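Local coordinates for protein Non-reducing end beta-L-arabinofuranosidase (Bacteroides thetaiotaomicron, PDB 5MQO) that probably hydrolyses glycosidic bonds of complex plant pectin as a family GH127 glycoside hydrolase of a gut bacterium, at residues T566-K569 with G570-V573. Sequence-based numbering, arbitrary orientation.
Sequences TWKK and GDVV
A type II beta turn running from Lys-568 to Asp-571 reverses the chain here, and its first and last residues are tied by two hydrogen bonds. The turn's own bond runs from Asp-571 N to Lys-568 O at 3.2 Å, with an N-H...O angle of 159°. Lys-569 and Gly-570 hold the two corners; Gly-570 has a phi of 75°, as the third position of this turn type requires. The Asp-571 side chain then reaches back across the turn: its CG stands beside its own backbone N (chi1 -76°), which brings OD2 to within 2.7 Å of Lys-568 N. That bond is nearly straight, though the N-H meets the carboxylate from above its plane. Lys-568 is thus gripped through both backbone N and O, whereas its ammonium NZ remains 5.9 Å from Asp-571 OD2, too far for a salt bridge.

The indole of Trp-567, which is buried, packs against the Asp-571 and Val-573 side chains. Asp-571 CB sits at the ring's edge, near its plane, 4.0 Å from Trp-567 CE3. Further along the six-membered ring, Val-573 CG2 touches CZ3 and CH2 of Trp-567, each at 3.4 Å, as an apolar contact.

Asn-547 ND2 hydrogen-bonds to Asp-571 OD1, while Trp-567 NE1 donates to Phe-529 O. The turn links strand 559-565, at one edge of a mixed sheet, to strand 572-577, which lies between strands 514-521 and 542-546 of an antiparallel sheet. Trp-567 and Val-573 both pack on Leu-531 of the mixed sheet; Trp-567 also touches Leu-519 and Val-546, and Val-573 touches Leu-544, all of the antiparallel sheet, so the pair lies between the two sheets.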
ATOM      1  N   THR A 566       4.351  12.914  31.550  1.00 85.30           N
ATOM      2  CA  THR A 566       5.768  12.648  31.838  1.00 83.58           C
ATOM      3  C   THR A 566       5.833  11.144  32.060  1.00 81.95           C
ATOM      4  O   THR A 566       5.455  10.651  33.117  1.00 83.94           O
ATOM      5  CB  THR A 566       6.318  13.453  33.051  1.00 80.81           C
ATOM      6  OG1 THR A 566       6.183  14.853  32.799  1.00 76.84           O
ATOM      7  CG2 THR A 566       7.799  13.165  33.269  1.00 78.98           C
ATOM      8  N   TRP A 567       6.278  10.422  31.041  1.00 81.26           N
ATOM      9  CA  TRP A 567       6.199   8.957  31.039  1.00 79.61           C
ATOM     10  C   TRP A 567       7.346   8.399  31.861  1.00 80.18           C
ATOM     11  O   TRP A 567       8.483   8.854  31.728  1.00 77.70           O
ATOM     12  CB  TRP A 567       6.242   8.384  29.597  1.00 75.32           C
ATOM     13  CG  TRP A 567       5.151   8.893  28.708  1.00 70.98           C
ATOM     14  CD1 TRP A 567       5.205   9.983  27.883  1.00 70.98           C
ATOM     15  CD2 TRP A 567       3.835   8.356  28.572  1.00 68.24           C
ATOM     16  NE1 TRP A 567       4.005  10.154  27.245  1.00 68.99           N
ATOM     17  CE2 TRP A 567       3.145   9.166  27.655  1.00 67.74           C
ATOM     18  CE3 TRP A 567       3.167   7.264  29.140  1.00 67.71           C
ATOM     19  CZ2 TRP A 567       1.825   8.910  27.284  1.00 65.31           C
ATOM     20  CZ3 TRP A 567       1.875   7.018  28.779  1.00 66.09           C
ATOM     21  CH2 TRP A 567       1.215   7.833  27.848  1.00 65.95           C
ATOM     22  N   LYS A 568       7.018   7.425  32.710  1.00 85.47           N
ATOM     23  CA  LYS A 568       7.983   6.690  33.533  1.00 91.34           C
ATOM     24  C   LYS A 568       8.134   5.303  32.948  1.00 88.79           C
ATOM     25  O   LYS A 568       7.210   4.802  32.294  1.00 85.90           O
ATOM     26  CB  LYS A 568       7.474   6.528  34.990  1.00 98.00           C
ATOM     27  CG  LYS A 568       6.916   7.777  35.671  1.00101.47           C
ATOM     28  CD  LYS A 568       7.984   8.839  35.937  1.00106.01           C
ATOM     29  CE  LYS A 568       7.403  10.252  36.031  1.00109.10           C
ATOM     30  NZ  LYS A 568       6.186  10.362  36.897  1.00110.00           N
ATOM     31  N   LYS A 569       9.263   4.655  33.235  1.00 87.59           N
ATOM     32  CA  LYS A 569       9.404   3.231  32.936  1.00 87.52           C
ATOM     33  C   LYS A 569       8.188   2.449  33.427  1.00 84.71           C
ATOM     34  O   LYS A 569       7.576   2.799  34.433  1.00 82.53           O
ATOM     35  CB  LYS A 569      10.678   2.648  33.547  1.00 94.09           C
ATOM     36  CG  LYS A 569      10.701   1.120  33.587  1.00100.37           C
ATOM     37  CD  LYS A 569      12.096   0.540  33.743  1.00104.40           C
ATOM     38  CE  LYS A 569      12.025  -0.973  33.577  1.00108.43           C
ATOM     39  NZ  LYS A 569      13.346  -1.625  33.773  1.00112.81           N
ATOM     40  N   GLY A 570       7.813   1.428  32.658  1.00 83.70           N
ATOM     41  CA  GLY A 570       6.742   0.523  33.011  1.00 79.66           C
ATOM     42  C   GLY A 570       5.336   1.055  32.853  1.00 78.61           C
ATOM     43  O   GLY A 570       4.388   0.310  33.115  1.00 76.63           O
ATOM     44  N   ASP A 571       5.166   2.317  32.429  1.00 77.52           N
ATOM     45  CA  ASP A 571       3.804   2.840  32.151  1.00 76.38           C
ATOM     46  C   ASP A 571       3.130   1.993  31.051  1.00 73.12           C
ATOM     47  O   ASP A 571       3.795   1.331  30.218  1.00 68.07           O
ATOM     48  CB  ASP A 571       3.781   4.356  31.787  1.00 75.77           C
ATOM     49  CG  ASP A 571       3.970   5.299  33.013  1.00 78.20           C
ATOM     50  OD1 ASP A 571       3.600   4.943  34.144  1.00 78.53           O
ATOM     51  OD2 ASP A 571       4.488   6.424  32.843  1.00 77.88           O
ATOM     52  N   VAL A 572       1.801   2.001  31.090  1.00 71.88           N
ATOM     53  CA  VAL A 572       0.975   1.184  30.208  1.00 69.08           C
ATOM     54  C   VAL A 572      -0.185   2.022  29.701  1.00 68.03           C
ATOM     55  O   VAL A 572      -0.986   2.496  30.492  1.00 69.99           O
ATOM     56  CB  VAL A 572       0.449  -0.043  30.980  1.00 70.03           C
ATOM     57  CG1 VAL A 572      -0.765  -0.679  30.312  1.00 71.45           C
ATOM     58  CG2 VAL A 572       1.561  -1.068  31.148  1.00 70.81           C
ATOM     59  N   VAL A 573      -0.265   2.206  28.387  1.00 66.07           N
ATOM     60  CA  VAL A 573      -1.460   2.748  27.748  1.00 65.26           C
ATOM     61  C   VAL A 573      -2.212   1.616  27.046  1.00 65.39           C
ATOM     62  O   VAL A 573      -1.600   0.692  26.492  1.00 61.32           O
ATOM     63  CB  VAL A 573      -1.123   3.818  26.695  1.00 65.68           C
ATOM     64  CG1 VAL A 573      -2.378   4.594  26.306  1.00 67.21           C
ATOM     65  CG2 VAL A 573      -0.064   4.769  27.208  1.00 64.42           C
TER